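PDB 4E6F: uncharacterized protein from Bacteroides ovatus, which is of unknown function but belongs to the DUF4468 family, whose TBP-like fold here sets an antiparallel sheet against helices. Local coordinates for residues T11-G16 and W151-V156; K24-K29 and E111-R116; E78-F83 and R92-Y97. One frame throughout, in Å; residues are numbered along the deposited sequence.

Interaction 1: residues T11-G16 and W151-V156; sequences TRYLVG and WRRKTV. With NO3 (nitrate ion), chain C.
The 3-10 turn 11-13 and the loop after it lie beside helix 149-169, with the CA atoms of Y13 and R153 6.3 Å apart. This is packing of an N-terminal loop on the helix that packs on the sheet of the TBP-like fold. R152 CG stands anti to the backbone N (chi1 179°), and the extended chain brings the guanidinium edge to the loop carbonyls. R152 NE lies 2.8 Å from Y13 O and R152 NH2 3.0 Å from the same oxygen, a side-on grip; NH2 also makes a weak bond to L14 O. With NH1 paired to D133 and I131 O, this buried guanidinium is fixed in position and rotation. An alanine here would probably loosen the loop, since both carbonyls would lose these donors. The Y13 ring is sandwiched: R153 CG sits over the centre of one face, 3.8 Å from the centroid, and R12 CG covers the other face nearer the rim. The hydroxyl of Y13 is hydrogen-bonded to D157, while R12 and R153 form salt bridges with D160 and D10. V156 CB meets the ring edge, 3.7 Å from Y13 CD1, and V156 CG1 rests 3.6 Å above the plane of the R12 guanidinium.

Interaction 2: residues K24-K29 and E111-R116; sequences KVVFSK and ELEKIR. With EDO (1,2-ethanediol), chain E.
Strands 24-32 and 107-119 are antiparallel neighbours in the sheet of the DUF4468 TBP-like fold, and within it segments 24-29 and 111-116 run at 169°, their axes 4.5 Å apart at the closest. The centre of the contact is the hydrogen-bonded pair F27 and L112: F27 N donates to L112 O at 2.9 Å, and L112 N returns to F27 O at 2.8 Å along a straighter line (168°). Two residues along, the direct ladder gives way to water. K114 has a left-handed backbone conformation, and V25 O accepts hydrogen bonds from two waters, one of which accepts from K114 N and the other from I115 N. The side chains alternate between the two faces of the sheet. On one, the methyls of V26 lie against E111 and E113: CG1 is 3.8 Å from E111 OE2, while CG2 is alongside E113 CB; the E113 carboxylate ends on T100 OG1. On the other, I115 CD1 comes in the plane of the F27 ring, 3.6 Å from F27 CE1 at its edge, and the CB atoms of F27 and L112 sit side by side. That layer faces helix 149-169, where F27 packs on T155 and A159 and L112 on F158, while strand 90-104 continues the sheet beyond strand 107-119.

Interaction 3: residues E78-F83 and R92-Y97; sequences EEWIVF and RTLVNY. With EDO (1,2-ethanediol), chain E.
Backbone hydrogen bonds zip up this beta hairpin of strands 72-85 and 90-104, whose segments 78-83 and 92-97 run at 151° to each other. E79 with V95 and I81 with T93 are the hydrogen-bonded pairs, each with two bonds; the straightest is I81 N to T93 O, 2.8 Å and 174°. Between and beyond them E78 with N96, W80 with L94 and V82 with R92 form the non-hydrogen-bonded pairs.

The stacked group lies on the face that carries W80, L94 and R92. R92 CG takes the crowded position between backbone N and carbonyl carbon, and the extended chain beyond it lays the guanidinium flat on the indole, planes 2° apart. R92 CZ is 3.5 Å from the centroid of the six-membered ring of W80, a cation-pi contact. From the opposite side L94 CD1 makes a CH-pi contact, 3.8 Å from the same centroid, so the indole is sandwiched between charge and methyl.

The polar group is at the other end, on the face of E79: Y97 OH donates to the anti lone pair of E79 OE2 at 2.6 Å. R52 forms a salt bridge to that same oxygen, which would favour the ionised carboxylate, and N56 also bonds to the Y97 hydroxyl.

Apolar packing fills in the E79 face, with I81 CD1 3.7 Å from V95 CG1 and F83 CZ 3.5 Å from T93 CG2. This face turns to helix 149-169, where I81 meets K154, F83 meets W151 edge-to-face and Y97 meets F158; strand 107-119 flanks the hairpin, bonded to L94 and N96.

How the interactions relate
Helix 149-169 ties the three contacts together. Interaction 1 joins the N-terminal loop to it, while interactions 2 and 3 are strand pairings in the sheet beneath; along the chain, 78-83 and 92-97 fall between the two strands of interaction 2, which in turn fall between 11-16 and 151-156. Centres of interactions 1 and 2 are about 13 Å apart, 2 and 3 about 14 Å, 1 and 3 about 16 Å. V156 packs on F27 and W151 on T93. Strands 90-104 and 107-119 are adjacent, joined by a probable hydrogen bond between R116 O and N96 N, and an ethanediol bridges K114 O and Y97 O. The N-terminal loop therefore packs on a helix that itself lies against the sheet carrying interactions 2 and 3.

Interaction 1: residues T11-G16 and W151-V156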
loop_
_atom_site.group_PDB
_atom_site.type_symbol
_atom_site.label_atom_id
_atom_site.label_comp_id
_atom_site.label_asym_id
_atom_site.label_seq_id
_atom_site.Cartn_x
_atom_site.Cartn_y
_atom_site.Cartn_z
ATOM N N THR A 11 16.879 -5.917 5.307
ATOM C CA THR A 11 16.208 -7.040 5.962
ATOM C C THR A 11 14.676 -7.023 5.720
ATOM O O THR A 11 14.092 -8.058 5.417
ATOM C CB THR A 11 16.512 -6.983 7.481
ATOM O OG1 THR A 11 17.925 -7.094 7.677
ATOM C CG2 THR A 11 15.789 -8.059 8.277
ATOM N N ARG A 12 14.044 -5.846 5.838
ATOM C CA ARG A 12 12.596 -5.673 5.703
ATOM C C ARG A 12 12.079 -6.130 4.334
ATOM O O ARG A 12 10.959 -6.614 4.229
ATOM C CB ARG A 12 12.242 -4.160 5.882
ATOM C CG ARG A 12 10.816 -3.722 5.431
ATOM C CD ARG A 12 9.831 -4.262 6.421
ATOM N NE ARG A 12 8.421 -4.122 6.046
ATOM C CZ ARG A 12 7.670 -5.098 5.547
ATOM N NH1 ARG A 12 8.222 -6.245 5.173
ATOM N NH2 ARG A 12 6.366 -4.922 5.395
ATOM N N TYR A 13 12.895 -5.964 3.297
ATOM C CA TYR A 13 12.463 -6.115 1.903
ATOM C C TYR A 13 12.702 -7.494 1.265
ATOM O O TYR A 13 12.464 -7.661 0.060
ATOM C CB TYR A 13 13.182 -5.033 1.082
ATOM C CG TYR A 13 13.030 -3.657 1.696
ATOM C CD1 TYR A 13 11.788 -3.027 1.753
ATOM C CD2 TYR A 13 14.124 -2.996 2.257
ATOM C CE1 TYR A 13 11.640 -1.768 2.328
ATOM C CE2 TYR A 13 13.989 -1.732 2.830
ATOM C CZ TYR A 13 12.737 -1.141 2.909
ATOM O OH TYR A 13 12.624 0.116 3.467
ATOM N N LEU A 14 13.114 -8.475 2.044
ATOM C CA LEU A 14 13.460 -9.767 1.476
ATOM C C LEU A 14 12.242 -10.735 1.480
ATOM O O LEU A 14 11.148 -10.313 1.115
ATOM C CB LEU A 14 14.733 -10.327 2.151
ATOM C CG LEU A 14 15.914 -9.335 2.145
ATOM C CD1 LEU A 14 17.131 -9.913 2.867
ATOM C CD2 LEU A 14 16.304 -8.909 0.718
ATOM N N VAL A 15 12.436 -12.019 1.819
ATOM C CA VAL A 15 11.415 -13.072 1.833
ATOM C C VAL A 15 10.082 -12.566 2.478
ATOM O O VAL A 15 10.117 -12.028 3.587
ATOM C CB VAL A 15 11.982 -14.306 2.603
ATOM C CG1 VAL A 15 10.925 -15.384 2.798
ATOM C CG2 VAL A 15 13.209 -14.884 1.893
ATOM N N GLY A 16 8.971 -12.680 1.745
ATOM C CA GLY A 16 7.641 -12.302 2.227
ATOM C C GLY A 16 7.251 -10.829 2.197
ATOM O O GLY A 16 6.112 -10.493 2.539
ATOM N N TRP A 151 12.202 0.431 -6.569
ATOM C CA TRP A 151 10.798 0.083 -6.755
ATOM C C TRP A 151 10.273 -0.752 -5.594
ATOM O O TRP A 151 9.213 -0.450 -5.044
ATOM C CB TRP A 151 10.633 -0.703 -8.064
ATOM C CG TRP A 151 11.056 0.094 -9.259
ATOM C CD1 TRP A 151 12.293 0.127 -9.832
ATOM C CD2 TRP A 151 10.257 1.042 -9.967
ATOM N NE1 TRP A 151 12.306 1.018 -10.880
ATOM C CE2 TRP A 151 11.066 1.598 -10.983
ATOM C CE3 TRP A 151 8.914 1.437 -9.884
ATOM C CZ2 TRP A 151 10.577 2.553 -11.891
ATOM C CZ3 TRP A 151 8.430 2.386 -10.767
ATOM C CH2 TRP A 151 9.261 2.945 -11.753
ATOM N N ARG A 152 11.011 -1.799 -5.226
ATOM C CA ARG A 152 10.565 -2.697 -4.168
ATOM C C ARG A 152 10.625 -2.005 -2.789
ATOM O O ARG A 152 9.653 -2.084 -2.022
ATOM C CB ARG A 152 11.390 -3.978 -4.192
ATOM C CG ARG A 152 10.972 -4.961 -3.086
ATOM C CD ARG A 152 11.238 -6.392 -3.517
ATOM N NE ARG A 152 11.121 -7.349 -2.402
ATOM C CZ ARG A 152 10.634 -8.580 -2.521
ATOM N NH1 ARG A 152 10.079 -8.974 -3.659
ATOM N NH2 ARG A 152 10.639 -9.404 -1.483
ATOM N N ARG A 153 11.743 -1.318 -2.467
ATOM C CA ARG A 153 11.804 -0.622 -1.181
ATOM C C ARG A 153 10.684 0.402 -1.021
ATOM O O ARG A 153 10.036 0.448 0.032
ATOM C CB ARG A 153 13.128 0.145 -1.030
ATOM C CG ARG A 153 14.333 -0.711 -0.766
ATOM C CD ARG A 153 15.477 0.153 -0.240
ATOM N NE ARG A 153 16.757 -0.542 -0.366
ATOM C CZ ARG A 153 17.618 -0.391 -1.374
ATOM N NH1 ARG A 153 17.379 0.490 -2.342
ATOM N NH2 ARG A 153 18.742 -1.093 -1.401
ATOM N N LYS A 154 10.536 1.299 -2.009
ATOM C CA LYS A 154 9.586 2.398 -1.850
ATOM C C LYS A 154 8.143 1.901 -1.863
ATOM O O LYS A 154 7.310 2.509 -1.177
ATOM C CB LYS A 154 9.843 3.517 -2.873
ATOM C CG LYS A 154 11.217 4.194 -2.680
ATOM C CD LYS A 154 11.395 4.830 -1.316
ATOM C CE LYS A 154 12.633 5.694 -1.223
ATOM N NZ LYS A 154 13.826 4.938 -0.747
ATOM N N THR A 155 7.843 0.799 -2.581
ATOM C CA THR A 155 6.462 0.284 -2.562
ATOM C C THR A 155 6.178 -0.393 -1.206
ATOM O O THR A 155 5.108 -0.192 -0.622
ATOM C CB THR A 155 6.170 -0.663 -3.733
ATOM O OG1 THR A 155 6.511 0.015 -4.949
ATOM C CG2 THR A 155 4.677 -1.074 -3.782
ATOM N N VAL A 156 7.135 -1.180 -0.698
ATOM C CA VAL A 156 6.978 -1.804 0.628
ATOM C C VAL A 156 6.827 -0.690 1.695
ATOM O O VAL A 156 5.949 -0.801 2.562
ATOM C CB VAL A 156 8.140 -2.795 0.956
ATOM C CG1 VAL A 156 8.111 -3.234 2.437
ATOM C CG2 VAL A 156 8.088 -4.021 0.038
HETATM N N NO3 C . 15.780 3.662 -3.226
HETATM O O1 NO3 C . 16.780 3.290 -3.823
HETATM O O2 NO3 C . 15.329 3.082 -2.264
HETATM O O3 NO3 C . 15.152 4.747 -3.673
#

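Interaction 2: residues K24-K29 and E111-R116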
loop_
_atom_site.group_PDB
_atom_site.type_symbol
_atom_site.label_atom_id
_atom_site.label_comp_id
_atom_site.label_asym_id
_atom_site.label_seq_id
_atom_site.Cartn_x
_atom_site.Cartn_y
_atom_site.Cartn_z
ATOM N N LYS A 24 -1.285 -12.267 -8.085
ATOM C CA LYS A 24 -1.275 -10.798 -8.065
ATOM C C LYS A 24 -0.646 -10.258 -6.789
ATOM O O LYS A 24 -0.779 -10.870 -5.736
ATOM C CB LYS A 24 -2.715 -10.248 -8.181
ATOM C CG LYS A 24 -3.500 -10.744 -9.405
ATOM C CD LYS A 24 -2.992 -10.141 -10.704
ATOM C CE LYS A 24 -3.911 -10.456 -11.865
ATOM N NZ LYS A 24 -3.263 -10.129 -13.160
ATOM N N VAL A 25 0.002 -9.098 -6.879
ATOM C CA VAL A 25 0.598 -8.482 -5.695
ATOM C C VAL A 25 -0.505 -7.892 -4.834
ATOM O O VAL A 25 -1.295 -7.053 -5.303
ATOM C CB VAL A 25 1.658 -7.426 -6.071
ATOM C CG1 VAL A 25 2.097 -6.622 -4.836
ATOM C CG2 VAL A 25 2.857 -8.100 -6.727
ATOM N N VAL A 26 -0.557 -8.315 -3.564
ATOM C CA VAL A 26 -1.526 -7.783 -2.618
ATOM C C VAL A 26 -0.823 -7.582 -1.285
ATOM O O VAL A 26 -0.452 -8.575 -0.653
ATOM C CB VAL A 26 -2.751 -8.715 -2.440
ATOM C CG1 VAL A 26 -3.756 -8.121 -1.441
ATOM C CG2 VAL A 26 -3.438 -9.010 -3.777
ATOM N N PHE A 27 -0.634 -6.337 -0.848
ATOM C CA PHE A 27 -0.112 -6.110 0.508
ATOM C C PHE A 27 -1.299 -6.165 1.445
ATOM O O PHE A 27 -2.372 -5.692 1.078
ATOM C CB PHE A 27 0.594 -4.746 0.611
ATOM C CG PHE A 27 1.840 -4.618 -0.226
ATOM C CD1 PHE A 27 1.775 -4.155 -1.535
ATOM C CD2 PHE A 27 3.086 -4.963 0.295
ATOM C CE1 PHE A 27 2.936 -4.024 -2.315
ATOM C CE2 PHE A 27 4.253 -4.834 -0.488
ATOM C CZ PHE A 27 4.167 -4.368 -1.785
ATOM N N SER A 28 -1.147 -6.749 2.618
ATOM C CA SER A 28 -2.295 -6.816 3.516
ATOM C C SER A 28 -1.886 -6.740 4.975
ATOM O O SER A 28 -0.757 -7.095 5.354
ATOM C CB SER A 28 -3.102 -8.084 3.281
ATOM O OG SER A 28 -2.339 -9.234 3.592
ATOM N N LYS A 29 -2.830 -6.285 5.792
ATOM C CA LYS A 29 -2.643 -6.246 7.229
ATOM C C LYS A 29 -3.969 -6.432 7.880
ATOM O O LYS A 29 -4.979 -5.825 7.471
ATOM C CB LYS A 29 -1.994 -4.930 7.697
ATOM C CG LYS A 29 -1.567 -4.909 9.192
ATOM C CD LYS A 29 -0.240 -5.578 9.422
ATOM C CE LYS A 29 0.923 -4.686 9.076
ATOM N NZ LYS A 29 2.213 -5.417 9.134
ATOM N N GLU A 111 -6.296 -4.293 2.433
ATOM C CA GLU A 111 -5.502 -4.763 1.321
ATOM C C GLU A 111 -5.152 -3.641 0.372
ATOM O O GLU A 111 -5.997 -2.781 0.080
ATOM C CB GLU A 111 -6.260 -5.848 0.534
ATOM C CG GLU A 111 -6.482 -7.103 1.367
ATOM C CD GLU A 111 -7.417 -8.115 0.731
ATOM O OE1 GLU A 111 -8.618 -7.808 0.556
ATOM O OE2 GLU A 111 -6.936 -9.217 0.388
ATOM N N LEU A 112 -3.898 -3.670 -0.129
ATOM C CA LEU A 112 -3.424 -2.724 -1.131
ATOM C C LEU A 112 -3.121 -3.552 -2.370
ATOM O O LEU A 112 -2.252 -4.434 -2.334
ATOM C CB LEU A 112 -2.197 -1.939 -0.627
ATOM C CG LEU A 112 -1.594 -0.967 -1.620
ATOM C CD1 LEU A 112 -2.498 0.248 -1.812
ATOM C CD2 LEU A 112 -0.210 -0.508 -1.163
ATOM N N GLU A 113 -3.885 -3.330 -3.427
ATOM C CA GLU A 113 -3.779 -4.166 -4.619
ATOM C C GLU A 113 -3.914 -3.395 -5.918
ATOM O O GLU A 113 -4.060 -2.173 -5.903
ATOM C CB GLU A 113 -4.861 -5.256 -4.547
ATOM C CG GLU A 113 -6.285 -4.717 -4.395
ATOM C CD GLU A 113 -7.364 -5.782 -4.377
ATOM O OE1 GLU A 113 -7.114 -6.902 -4.875
ATOM O OE2 GLU A 113 -8.457 -5.507 -3.836
ATOM N N LYS A 114 -3.825 -4.123 -7.058
ATOM C CA LYS A 114 -3.931 -3.552 -8.397
ATOM C C LYS A 114 -2.928 -2.389 -8.554
ATOM O O LYS A 114 -3.271 -1.308 -9.042
ATOM C CB LYS A 114 -5.382 -3.108 -8.688
ATOM C CG LYS A 114 -6.357 -4.275 -8.616
ATOM C CD LYS A 114 -7.756 -3.772 -8.924
ATOM C CE LYS A 114 -8.781 -4.846 -8.743
ATOM N NZ LYS A 114 -10.135 -4.301 -9.058
ATOM N N ILE A 115 -1.695 -2.636 -8.118
ATOM C CA ILE A 115 -0.643 -1.624 -8.129
ATOM C C ILE A 115 0.026 -1.563 -9.487
ATOM O O ILE A 115 0.520 -2.584 -9.986
ATOM C CB ILE A 115 0.390 -1.935 -7.033
ATOM C CG1 ILE A 115 -0.300 -1.962 -5.639
ATOM C CG2 ILE A 115 1.584 -0.919 -7.088
ATOM C CD1 ILE A 115 0.517 -2.566 -4.532
ATOM N N ARG A 116 0.056 -0.359 -10.068
ATOM C CA ARG A 116 0.714 -0.149 -11.348
ATOM C C ARG A 116 1.413 1.188 -11.323
ATOM O O ARG A 116 0.932 2.156 -10.724
ATOM C CB ARG A 116 -0.273 -0.259 -12.522
ATOM C CG ARG A 116 -1.394 0.741 -12.480
ATOM C CD ARG A 116 -2.374 0.547 -13.638
ATOM N NE ARG A 116 -3.532 1.423 -13.468
ATOM C CZ ARG A 116 -3.574 2.693 -13.855
ATOM N NH1 ARG A 116 -2.533 3.241 -14.473
ATOM N NH2 ARG A 116 -4.652 3.425 -13.623
HETATM C C1 EDO E . -5.754 1.087 -10.216
HETATM O O1 EDO E . -5.888 0.364 -9.001
HETATM C C2 EDO E . -6.569 2.405 -10.143
HETATM O O2 EDO E . -6.099 3.245 -9.083
HETATM O O HOH W 1 -0.730 -5.308 -7.470
HETATM O O HOH W 2 -3.435 -6.986 -7.093
#

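Interaction 3: residues E78-F83 and R92-Y97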
loop_
_atom_site.group_PDB
_atom_site.type_symbol
_atom_site.label_atom_id
_atom_site.label_comp_id
_atom_site.label_asym_id
_atom_site.label_seq_id
_atom_site.Cartn_x
_atom_site.Cartn_y
_atom_site.Cartn_z
ATOM N N GLU A 78 -4.096 7.580 -6.495
ATOM C CA GLU A 78 -3.017 7.919 -7.410
ATOM C C GLU A 78 -2.095 8.872 -6.679
ATOM O O GLU A 78 -2.552 9.877 -6.119
ATOM C CB GLU A 78 -3.573 8.550 -8.688
ATOM C CG GLU A 78 -2.475 8.910 -9.679
ATOM C CD GLU A 78 -3.046 9.555 -10.923
ATOM O OE1 GLU A 78 -3.669 8.835 -11.735
ATOM O OE2 GLU A 78 -2.873 10.785 -11.082
ATOM N N GLU A 79 -0.806 8.539 -6.642
ATOM C CA GLU A 79 0.179 9.377 -5.944
ATOM C C GLU A 79 1.509 9.340 -6.625
ATOM O O GLU A 79 1.768 8.435 -7.423
ATOM C CB GLU A 79 0.422 8.841 -4.516
ATOM C CG GLU A 79 -0.722 8.967 -3.535
ATOM C CD GLU A 79 -0.369 8.395 -2.179
ATOM O OE1 GLU A 79 0.650 8.821 -1.585
ATOM O OE2 GLU A 79 -1.128 7.528 -1.697
ATOM N N TRP A 80 2.396 10.265 -6.223
ATOM C CA TRP A 80 3.797 10.182 -6.598
ATOM C C TRP A 80 4.539 9.430 -5.514
ATOM O O TRP A 80 4.314 9.691 -4.316
ATOM C CB TRP A 80 4.434 11.583 -6.734
ATOM C CG TRP A 80 3.894 12.378 -7.877
ATOM C CD1 TRP A 80 3.119 13.500 -7.801
ATOM C CD2 TRP A 80 4.119 12.138 -9.275
ATOM N NE1 TRP A 80 2.849 13.976 -9.066
ATOM C CE2 TRP A 80 3.420 13.139 -9.991
ATOM C CE3 TRP A 80 4.830 11.159 -10.000
ATOM C CZ2 TRP A 80 3.426 13.206 -11.392
ATOM C CZ3 TRP A 80 4.809 11.210 -11.387
ATOM C CH2 TRP A 80 4.120 12.229 -12.070
ATOM N N ILE A 81 5.453 8.536 -5.927
ATOM C CA ILE A 81 6.402 7.870 -5.035
ATOM C C ILE A 81 7.776 8.427 -5.413
ATOM O O ILE A 81 8.189 8.261 -6.560
ATOM C CB ILE A 81 6.349 6.329 -5.098
ATOM C CG1 ILE A 81 5.050 5.793 -4.429
ATOM C CG2 ILE A 81 7.590 5.730 -4.403
ATOM C CD1 ILE A 81 4.891 4.294 -4.619
ATOM N N VAL A 82 8.451 9.105 -4.487
ATOM C CA VAL A 82 9.763 9.681 -4.800
ATOM C C VAL A 82 10.858 8.673 -4.459
ATOM O O VAL A 82 10.918 8.188 -3.330
ATOM C CB VAL A 82 9.961 11.034 -4.059
ATOM C CG1 VAL A 82 11.392 11.597 -4.243
ATOM C CG2 VAL A 82 8.911 12.038 -4.533
ATOM N N PHE A 83 11.785 8.431 -5.407
ATOM C CA PHE A 83 12.922 7.533 -5.161
ATOM C C PHE A 83 14.099 8.307 -4.572
ATOM O O PHE A 83 14.742 7.866 -3.623
ATOM C CB PHE A 83 13.360 6.855 -6.472
ATOM C CG PHE A 83 12.285 5.997 -7.086
ATOM C CD1 PHE A 83 11.691 4.969 -6.358
ATOM C CD2 PHE A 83 11.860 6.217 -8.388
ATOM C CE1 PHE A 83 10.708 4.159 -6.943
ATOM C CE2 PHE A 83 10.879 5.408 -8.972
ATOM C CZ PHE A 83 10.323 4.371 -8.247
ATOM N N ARG A 92 11.082 10.037 -9.603
ATOM C CA ARG A 92 9.836 9.606 -8.984
ATOM C C ARG A 92 8.993 8.810 -9.958
ATOM O O ARG A 92 9.198 8.906 -11.173
ATOM C CB ARG A 92 9.040 10.837 -8.500
ATOM C CG ARG A 92 8.531 11.740 -9.634
ATOM C CD ARG A 92 7.786 12.947 -9.104
ATOM N NE ARG A 92 7.197 13.730 -10.191
ATOM C CZ ARG A 92 6.410 14.788 -10.012
ATOM N NH1 ARG A 92 6.094 15.190 -8.788
ATOM N NH2 ARG A 92 5.916 15.439 -11.057
ATOM N N THR A 93 8.010 8.069 -9.434
ATOM C CA THR A 93 7.070 7.364 -10.275
ATOM C C THR A 93 5.654 7.714 -9.862
ATOM O O THR A 93 5.409 8.022 -8.688
ATOM C CB THR A 93 7.265 5.825 -10.220
ATOM O OG1 THR A 93 6.406 5.220 -11.196
ATOM C CG2 THR A 93 6.960 5.219 -8.838
ATOM N N LEU A 94 4.727 7.647 -10.814
ATOM C CA LEU A 94 3.322 7.720 -10.434
ATOM C C LEU A 94 2.949 6.311 -10.020
ATOM O O LEU A 94 3.510 5.342 -10.548
ATOM C CB LEU A 94 2.458 8.186 -11.625
ATOM C CG LEU A 94 1.038 8.638 -11.309
ATOM C CD1 LEU A 94 1.044 9.999 -10.574
ATOM C CD2 LEU A 94 0.190 8.701 -12.601
ATOM N N VAL A 95 2.021 6.175 -9.080
ATOM C CA VAL A 95 1.508 4.872 -8.702
ATOM C C VAL A 95 -0.004 4.980 -8.678
ATOM O O VAL A 95 -0.525 5.997 -8.234
ATOM C CB VAL A 95 2.079 4.318 -7.360
ATOM C CG1 VAL A 95 1.679 5.187 -6.162
ATOM C CG2 VAL A 95 1.656 2.862 -7.125
ATOM N N ASN A 96 -0.695 3.957 -9.186
ATOM C CA ASN A 96 -2.150 3.829 -9.097
ATOM C C ASN A 96 -2.412 2.561 -8.353
ATOM O O ASN A 96 -1.693 1.573 -8.541
ATOM C CB ASN A 96 -2.833 3.825 -10.450
ATOM C CG ASN A 96 -2.891 5.195 -11.075
ATOM O OD1 ASN A 96 -3.857 5.980 -10.891
ATOM N ND2 ASN A 96 -1.840 5.525 -11.799
ATOM N N TYR A 97 -3.428 2.574 -7.485
ATOM C CA TYR A 97 -3.674 1.388 -6.668
ATOM C C TYR A 97 -5.133 1.327 -6.230
ATOM O O TYR A 97 -5.853 2.316 -6.368
ATOM C CB TYR A 97 -2.757 1.420 -5.403
ATOM C CG TYR A 97 -2.859 2.709 -4.603
ATOM C CD1 TYR A 97 -3.886 2.899 -3.672
ATOM C CD2 TYR A 97 -1.992 3.774 -4.847
ATOM C CE1 TYR A 97 -4.011 4.098 -2.969
ATOM C CE2 TYR A 97 -2.092 4.974 -4.125
ATOM C CZ TYR A 97 -3.106 5.126 -3.190
ATOM O OH TYR A 97 -3.236 6.304 -2.490
HETATM C C1 EDO E . -5.754 1.087 -10.216
HETATM O O1 EDO E . -5.888 0.364 -9.001
HETATM C C2 EDO E . -6.569 2.405 -10.143
HETATM O O2 EDO E . -6.099 3.245 -9.083
#